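Local coordinates for succinate-semialdehyde dehydrogenase (PDB 4OGD), which catalyses the oxidation of succinic semialdehyde to succinate with NADP+ as cofactor, as a member of the aldehyde dehydrogenase family, at residues Tyr7-Glu12 / Gly293-Pro298; Lys285-Ala290 / Pro344-Gly349. All coordinates share one frame; numbering follows the deposited sequence.

Contact 1. Residues Tyr7-Glu12 / Gly293-Pro298; sequences YPYTNE and GDPMDP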
ATOM      1  N   TYR A   7     -16.267  29.621  14.224  1.00 13.77           N
ATOM      2  CA  TYR A   7     -16.327  29.007  15.549  1.00 12.05           C
ATOM      3  C   TYR A   7     -17.637  28.242  15.732  1.00 13.47           C
ATOM      4  O   TYR A   7     -18.712  28.840  15.681  1.00 13.37           O
ATOM      5  CB  TYR A   7     -16.214  30.102  16.614  1.00 11.57           C
ATOM      6  CG  TYR A   7     -15.980  29.629  18.032  1.00 12.60           C
ATOM      7  CD1 TYR A   7     -15.484  28.360  18.300  1.00 11.60           C
ATOM      8  CD2 TYR A   7     -16.256  30.464  19.109  1.00 12.82           C
ATOM      9  CE1 TYR A   7     -15.270  27.938  19.600  1.00 10.64           C
ATOM     10  CE2 TYR A   7     -16.047  30.049  20.415  1.00 11.38           C
ATOM     11  CZ  TYR A   7     -15.550  28.790  20.652  1.00 11.81           C
ATOM     12  OH  TYR A   7     -15.339  28.382  21.941  1.00 10.98           O
ATOM     13  N   PRO A   8     -17.561  26.918  15.930  1.00 11.28           N
ATOM     14  CA  PRO A   8     -18.795  26.137  16.068  1.00 11.13           C
ATOM     15  C   PRO A   8     -19.643  26.472  17.297  1.00 13.38           C
ATOM     16  O   PRO A   8     -20.783  26.027  17.364  1.00 12.50           O
ATOM     17  CB  PRO A   8     -18.279  24.692  16.158  1.00 10.82           C
ATOM     18  CG  PRO A   8     -17.011  24.716  15.395  1.00 10.29           C
ATOM     19  CD  PRO A   8     -16.382  26.043  15.765  1.00  9.18           C
ATOM     20  N   TYR A   9     -19.109  27.212  18.262  1.00 12.81           N
ATOM     21  CA  TYR A   9     -19.897  27.534  19.444  1.00 12.85           C
ATOM     22  C   TYR A   9     -20.798  28.739  19.200  1.00 16.41           C
ATOM     23  O   TYR A   9     -21.894  28.813  19.747  1.00 15.27           O
ATOM     24  CB  TYR A   9     -18.995  27.769  20.656  1.00 12.30           C
ATOM     25  CG  TYR A   9     -19.731  28.170  21.915  1.00 14.70           C
ATOM     26  CD1 TYR A   9     -20.802  27.424  22.383  1.00 14.75           C
ATOM     27  CD2 TYR A   9     -19.334  29.281  22.647  1.00 14.46           C
ATOM     28  CE1 TYR A   9     -21.480  27.781  23.535  1.00 14.92           C
ATOM     29  CE2 TYR A   9     -19.998  29.646  23.800  1.00 14.17           C
ATOM     30  CZ  TYR A   9     -21.071  28.891  24.239  1.00 15.16           C
ATOM     31  OH  TYR A   9     -21.744  29.245  25.390  1.00 16.83           O
ATOM     32  N   THR A  10     -20.340  29.661  18.359  1.00 14.93           N
ATOM     33  CA  THR A  10     -21.053  30.913  18.116  1.00 14.96           C
ATOM     34  C   THR A  10     -21.507  31.056  16.668  1.00 24.70           C
ATOM     35  O   THR A  10     -22.285  31.957  16.344  1.00 22.79           O
ATOM     36  CB  THR A  10     -20.179  32.130  18.461  1.00 19.11           C
ATOM     37  OG1 THR A  10     -19.032  32.160  17.596  1.00 17.84           O
ATOM     38  CG2 THR A  10     -19.732  32.081  19.918  1.00 17.94           C
ATOM     39  N   ASN A  11     -21.008  30.164  15.807  1.00 20.52           N
ATOM     40  CA  ASN A  11     -21.274  30.201  14.368  1.00 20.39           C
ATOM     41  C   ASN A  11     -20.786  31.497  13.741  1.00 22.93           C
ATOM     42  O   ASN A  11     -21.375  31.996  12.785  1.00 25.25           O
ATOM     43  CB  ASN A  11     -22.763  29.965  14.057  1.00 24.08           C
ATOM     44  CG  ASN A  11     -22.996  29.504  12.626  1.00 25.65           C
ATOM     45  OD1 ASN A  11     -22.181  28.776  12.057  1.00 23.09           O
ATOM     46  ND2 ASN A  11     -24.107  29.938  12.033  1.00 26.22           N
ATOM     47  N   GLU A  12     -19.699  32.036  14.284  1.00 24.04           N
ATOM     48  CA  GLU A  12     -19.162  33.310  13.824  1.00 25.65           C
ATOM     49  C   GLU A  12     -17.779  33.207  13.162  1.00 25.83           C
ATOM     50  O   GLU A  12     -16.925  32.423  13.580  1.00 20.33           O
ATOM     51  CB  GLU A  12     -19.157  34.315  14.977  1.00 27.54           C
ATOM     52  CG  GLU A  12     -17.805  34.891  15.369  1.00 30.72           C
ATOM     53  CD  GLU A  12     -17.931  35.882  16.512  1.00 35.82           C
ATOM     54  OE1 GLU A  12     -16.897  36.404  16.987  1.00 30.21           O
ATOM     55  OE2 GLU A  12     -19.078  36.134  16.942  1.00 41.65           O
ATOM     56  N   GLY A 293     -22.102  23.074  26.153  1.00 13.05           N
ATOM     57  CA  GLY A 293     -21.888  24.501  26.283  1.00 14.72           C
ATOM     58  C   GLY A 293     -20.575  24.953  25.683  1.00 14.58           C
ATOM     59  O   GLY A 293     -20.058  24.341  24.744  1.00 14.41           O
ATOM     60  N   ASP A 294     -20.053  26.040  26.236  1.00 12.85           N
ATOM     61  CA  ASP A 294     -18.827  26.683  25.773  1.00 13.91           C
ATOM     62  C   ASP A 294     -17.639  25.718  25.853  1.00 12.21           C
ATOM     63  O   ASP A 294     -17.229  25.347  26.941  1.00 11.85           O
ATOM     64  CB  ASP A 294     -18.587  27.901  26.677  1.00 12.87           C
ATOM     65  CG  ASP A 294     -17.361  28.698  26.296  1.00 16.07           C
ATOM     66  OD1 ASP A 294     -16.616  28.287  25.380  1.00 12.06           O
ATOM     67  OD2 ASP A 294     -17.134  29.752  26.937  1.00 18.59           O
ATOM     68  N   PRO A 295     -17.070  25.311  24.701  1.00 13.14           N
ATOM     69  CA  PRO A 295     -15.958  24.349  24.779  1.00 11.20           C
ATOM     70  C   PRO A 295     -14.691  24.906  25.445  1.00 13.11           C
ATOM     71  O   PRO A 295     -13.818  24.124  25.822  1.00 11.63           O
ATOM     72  CB  PRO A 295     -15.689  23.994  23.308  1.00 10.66           C
ATOM     73  CG  PRO A 295     -16.163  25.186  22.543  1.00  8.61           C
ATOM     74  CD  PRO A 295     -17.384  25.682  23.309  1.00 11.37           C
ATOM     75  N   MET A 296     -14.597  26.222  25.613  1.00  9.33           N
ATOM     76  CA  MET A 296     -13.462  26.791  26.339  1.00 12.54           C
ATOM     77  C   MET A 296     -13.632  26.686  27.853  1.00 14.13           C
ATOM     78  O   MET A 296     -12.659  26.804  28.597  1.00 15.00           O
ATOM     79  CB  MET A 296     -13.206  28.245  25.927  1.00 10.25           C
ATOM     80  CG  MET A 296     -12.726  28.426  24.486  1.00 12.29           C
ATOM     81  SD  MET A 296     -11.121  27.685  24.100  1.00 14.13           S
ATOM     82  CE  MET A 296     -10.025  28.767  25.016  1.00 15.52           C
ATOM     83  N   ASP A 297     -14.863  26.449  28.304  1.00 11.83           N
ATOM     84  CA  ASP A 297     -15.183  26.385  29.729  1.00 14.13           C
ATOM     85  C   ASP A 297     -14.811  25.011  30.271  1.00 13.49           C
ATOM     86  O   ASP A 297     -15.257  24.000  29.736  1.00 13.30           O
ATOM     87  CB  ASP A 297     -16.687  26.622  29.907  1.00 13.09           C
ATOM     88  CG  ASP A 297     -17.104  26.841  31.360  1.00 19.69           C
ATOM     89  OD1 ASP A 297     -16.525  26.232  32.287  1.00 18.47           O
ATOM     90  OD2 ASP A 297     -18.048  27.631  31.567  1.00 20.65           O
ATOM     91  N   PRO A 298     -14.005  24.966  31.345  1.00 13.27           N
ATOM     92  CA  PRO A 298     -13.608  23.678  31.934  1.00 15.84           C
ATOM     93  C   PRO A 298     -14.780  22.834  32.449  1.00 16.51           C
ATOM     94  O   PRO A 298     -14.628  21.622  32.591  1.00 17.79           O
ATOM     95  CB  PRO A 298     -12.693  24.090  33.096  1.00 19.25           C
ATOM     96  CG  PRO A 298     -13.063  25.518  33.392  1.00 16.98           C
ATOM     97  CD  PRO A 298     -13.397  26.104  32.056  1.00 18.31           C
TER
HETATM   98  O   HOH W   1     -15.627  30.320  23.767  1.00 14.82           O

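Contact 2. Residues Lys285-Ala290 / Pro344-Gly349; sequences KVFKTA and PTIIAG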
ATOM      1  N   LYS A 285     -28.014   6.619  32.037  1.00 13.42           N
ATOM      2  CA  LYS A 285     -27.479   7.308  33.210  1.00 11.18           C
ATOM      3  C   LYS A 285     -26.242   8.117  32.844  1.00 11.85           C
ATOM      4  O   LYS A 285     -26.116   9.293  33.199  1.00 15.64           O
ATOM      5  CB  LYS A 285     -27.123   6.290  34.292  1.00 14.17           C
ATOM      6  CG  LYS A 285     -26.452   6.891  35.525  1.00 16.66           C
ATOM      7  CD  LYS A 285     -25.911   5.795  36.427  1.00 15.34           C
ATOM      8  CE  LYS A 285     -25.264   6.348  37.677  1.00 23.85           C
ATOM      9  NZ  LYS A 285     -24.537   5.272  38.403  1.00 23.63           N
ATOM     10  N   VAL A 286     -25.334   7.486  32.109  1.00 12.94           N
ATOM     11  CA  VAL A 286     -24.081   8.127  31.716  1.00 12.56           C
ATOM     12  C   VAL A 286     -24.314   9.317  30.779  1.00 13.30           C
ATOM     13  O   VAL A 286     -23.732  10.390  30.951  1.00 12.81           O
ATOM     14  CB  VAL A 286     -23.140   7.094  31.048  1.00 11.54           C
ATOM     15  CG1 VAL A 286     -21.996   7.787  30.317  1.00 13.04           C
ATOM     16  CG2 VAL A 286     -22.597   6.113  32.087  1.00 13.68           C
ATOM     17  N   PHE A 287     -25.177   9.116  29.788  1.00 12.89           N
ATOM     18  CA  PHE A 287     -25.495  10.150  28.816  1.00 12.09           C
ATOM     19  C   PHE A 287     -26.177  11.355  29.466  1.00 14.36           C
ATOM     20  O   PHE A 287     -26.010  12.488  29.010  1.00 14.12           O
ATOM     21  CB  PHE A 287     -26.344   9.564  27.678  1.00 12.12           C
ATOM     22  CG  PHE A 287     -25.525   8.975  26.547  1.00 12.80           C
ATOM     23  CD1 PHE A 287     -24.372   8.246  26.807  1.00 12.84           C
ATOM     24  CD2 PHE A 287     -25.915   9.160  25.232  1.00 12.42           C
ATOM     25  CE1 PHE A 287     -23.618   7.707  25.756  1.00 10.87           C
ATOM     26  CE2 PHE A 287     -25.171   8.628  24.177  1.00 11.44           C
ATOM     27  CZ  PHE A 287     -24.028   7.904  24.443  1.00 10.16           C
ATOM     28  N   LYS A 288     -26.921  11.112  30.546  1.00 13.47           N
ATOM     29  CA  LYS A 288     -27.598  12.193  31.266  1.00 13.79           C
ATOM     30  C   LYS A 288     -26.638  13.153  31.948  1.00 15.93           C
ATOM     31  O   LYS A 288     -26.999  14.295  32.238  1.00 16.97           O
ATOM     32  CB  LYS A 288     -28.563  11.618  32.306  1.00 15.77           C
ATOM     33  CG  LYS A 288     -29.924  11.265  31.726  1.00 15.18           C
ATOM     34  CD  LYS A 288     -30.758  10.504  32.749  1.00 18.36           C
ATOM     35  CE  LYS A 288     -32.168  10.269  32.245  1.00 19.66           C
ATOM     36  NZ  LYS A 288     -32.970   9.511  33.248  1.00 24.14           N
ATOM     37  N   THR A 289     -25.415  12.696  32.194  1.00 14.46           N
ATOM     38  CA  THR A 289     -24.429  13.515  32.891  1.00 15.08           C
ATOM     39  C   THR A 289     -23.789  14.567  31.999  1.00 15.78           C
ATOM     40  O   THR A 289     -23.091  15.450  32.493  1.00 16.50           O
ATOM     41  CB  THR A 289     -23.314  12.663  33.532  1.00 16.45           C
ATOM     42  OG1 THR A 289     -22.494  12.076  32.512  1.00 13.66           O
ATOM     43  CG2 THR A 289     -23.911  11.572  34.398  1.00 17.26           C
ATOM     44  N   ALA A 290     -24.032  14.480  30.694  1.00 13.66           N
ATOM     45  CA  ALA A 290     -23.441  15.420  29.743  1.00 14.96           C
ATOM     46  C   ALA A 290     -23.828  16.868  30.008  1.00 16.73           C
ATOM     47  O   ALA A 290     -24.996  17.181  30.255  1.00 16.71           O
ATOM     48  CB  ALA A 290     -23.808  15.041  28.318  1.00 13.11           C
ATOM     49  N   PRO A 344     -26.785  14.241  23.477  1.00 11.82           N
ATOM     50  CA  PRO A 344     -26.534  12.797  23.515  1.00 12.13           C
ATOM     51  C   PRO A 344     -27.847  12.051  23.331  1.00 15.10           C
ATOM     52  O   PRO A 344     -28.840  12.364  23.989  1.00 12.01           O
ATOM     53  CB  PRO A 344     -25.975  12.581  24.919  1.00 13.26           C
ATOM     54  CG  PRO A 344     -25.346  13.896  25.267  1.00 14.43           C
ATOM     55  CD  PRO A 344     -26.272  14.918  24.680  1.00 12.20           C
ATOM     56  N   THR A 345     -27.855  11.095  22.414  1.00 14.40           N
ATOM     57  CA  THR A 345     -29.080  10.429  22.014  1.00 12.24           C
ATOM     58  C   THR A 345     -28.772   8.940  21.959  1.00 15.21           C
ATOM     59  O   THR A 345     -27.683   8.556  21.538  1.00 12.07           O
ATOM     60  CB  THR A 345     -29.519  10.932  20.628  1.00 16.13           C
ATOM     61  OG1 THR A 345     -29.744  12.348  20.684  1.00 14.92           O
ATOM     62  CG2 THR A 345     -30.789  10.234  20.156  1.00 15.19           C
ATOM     63  N   ILE A 346     -29.702   8.103  22.416  1.00 13.77           N
ATOM     64  CA  ILE A 346     -29.499   6.662  22.378  1.00 12.21           C
ATOM     65  C   ILE A 346     -30.611   6.024  21.568  1.00 14.71           C
ATOM     66  O   ILE A 346     -31.786   6.306  21.797  1.00 13.47           O
ATOM     67  CB  ILE A 346     -29.486   6.036  23.789  1.00 13.02           C
ATOM     68  CG1 ILE A 346     -28.395   6.691  24.643  1.00 13.17           C
ATOM     69  CG2 ILE A 346     -29.267   4.517  23.705  1.00 10.68           C
ATOM     70  CD1 ILE A 346     -28.426   6.302  26.110  1.00 11.29           C
ATOM     71  N   ILE A 347     -30.234   5.178  20.616  1.00 13.28           N
ATOM     72  CA  ILE A 347     -31.209   4.396  19.863  1.00 12.03           C
ATOM     73  C   ILE A 347     -30.958   2.904  20.023  1.00 15.66           C
ATOM     74  O   ILE A 347     -29.851   2.474  20.335  1.00 11.80           O
ATOM     75  CB  ILE A 347     -31.195   4.742  18.371  1.00 14.54           C
ATOM     76  CG1 ILE A 347     -29.804   4.487  17.771  1.00 12.52           C
ATOM     77  CG2 ILE A 347     -31.648   6.182  18.165  1.00 13.36           C
ATOM     78  CD1 ILE A 347     -29.727   4.686  16.260  1.00 15.30           C
ATOM     79  N   ALA A 348     -32.007   2.115  19.814  1.00 14.43           N
ATOM     80  CA  ALA A 348     -31.896   0.666  19.860  1.00 13.62           C
ATOM     81  C   ALA A 348     -32.872   0.088  18.844  1.00 11.06           C
ATOM     82  O   ALA A 348     -33.476   0.832  18.068  1.00 13.22           O
ATOM     83  CB  ALA A 348     -32.191   0.151  21.266  1.00 13.07           C
ATOM     84  N   GLY A 349     -33.020  -1.231  18.831  1.00 15.26           N
ATOM     85  CA  GLY A 349     -33.936  -1.877  17.907  1.00 15.42           C
ATOM     86  C   GLY A 349     -33.630  -1.686  16.428  1.00 14.61           C
ATOM     87  O   GLY A 349     -34.547  -1.643  15.607  1.00 15.06           O
TER

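Contact 1. Residues Tyr7-Glu12 / Gly293-Pro298
Tyr9 CG stands anti to its backbone N (chi1 177°), as does Asp294 CG; the first torsion turns Tyr9 CG toward the other loop, and that of Asp294 carries its carboxyl carbon to the CE2 side of the Tyr9 ring. The two side chains cross at about a right angle. Residues 294-297 form a type I beta turn that opens with an Asx turn; it lies against the loop joining strand 4-7 to strand 12-16. Proline suits the second turn position, where Pro295 has a phi that its ring readily supplies, and aspartate suits the first, because its OD1 can accept from the Met296 N two residues on, at 2.9 Å. That N-H arrives from above the carboxylate plane, 53° out of it. Gly293, just before the turn, has backbone angles that would press a CB against the preceding carbonyl oxygen.

No direct hydrogen bond joins the segments. Asp294 CA instead sits over one face of Tyr9, 3.6 Å from the ring centroid, in a CH-pi contact, and Asp294 CB lies against Tyr9 CZ and CE2. The carboxylate is turned nearly parallel to the ring, its plane 9° away. Pro295 CD approaches more obliquely, 3.7 Å from Tyr9 CG. His337 also meets the Tyr9 ring, and Lys72, from helix 63-74, makes a cation-pi contact with Tyr7.

Tyr7 supplies the polar connection. Tyr7 OH is 2.7 Å from a water oxygen that lies at the edge of the ring, in its plane, and that water donates to Asp294 OD1 at 2.8 Å. OD1 is therefore gripped by two donors, which would favour a charged carboxylate. Tyr7 and Pro295 meet tip to tip, Tyr7 OH lying 3.4 Å from Pro295 CG, and the same oxygen lies 3.6 Å from Met296 CG.

Contact 2. Residues Lys285-Ala290 / Pro344-Gly349
Phe287, in the last turn of helix 276-288, comes closest to the other backbone at Pro344, just ahead of strand 345-348, with the two CA atoms 6.0 Å apart. Threonine suits position 289 because its OG1 can turn back on Val286 O, to which it donates at 2.6 Å in the carbonyl plane; Thr289 N binds the same oxygen, so one carbonyl holds two donors.

The Phe287 ring carries the packing. Pro344 CB comes obliquely to within 3.4 Å of Phe287 CD2, and Ile346 CG1 lies 3.5 Å from that same carbon. Ile346 has CG1 anti to its carbonyl carbon (chi1 -57°), and CD1 rests over one face of the ring, 4.3 Å from the centroid, as a CH-pi contact. This is a helix packed on a sheet in the alpha/beta architecture of the family, consistent with the catalytic domain of aldehyde dehydrogenases: strand 345-348 runs antiparallel to strand 327-330, outermost of this sheet within the chain, and parallel to strand 365-371. Ile346 suits the strand, being beta-branched and apolar, and it faces the helix, whereas the CB of Thr345 points away from it and Thr345 OG1 bonds to Met343 O.

Leu256 of helix 244-256 also touches Phe287, a large apolar ring fit for a buried place in contact with both that helix and strand 345-348. Thr345 O lies at the ring edge, near its plane, 3.6 Å from Phe287 CE2. Pro344 touches Phe287 with CB and turns CG to Ala290, whose small side chain lets its CB settle 3.6 Å from Pro344 CG.

Contact 2 is buried and joins a regular helix to a sheet strand, whereas contact 1 is partly buried and joins two loops, with the centres of the two about 22 Å apart. They are linked through the chain: the end of helix 276-288 runs almost directly into 293-298, and along the sequence the four segments alternate. Trp292, in the short link, touches Pro344. Their chemistry follows their place. Contact 2 uses aliphatic groups around a phenylalanine, with its polar bonds inside or beyond the segments; contact 1 uses two tyrosines, a carboxylate and a bridging water where the loop after strand 4-7 meets the turn.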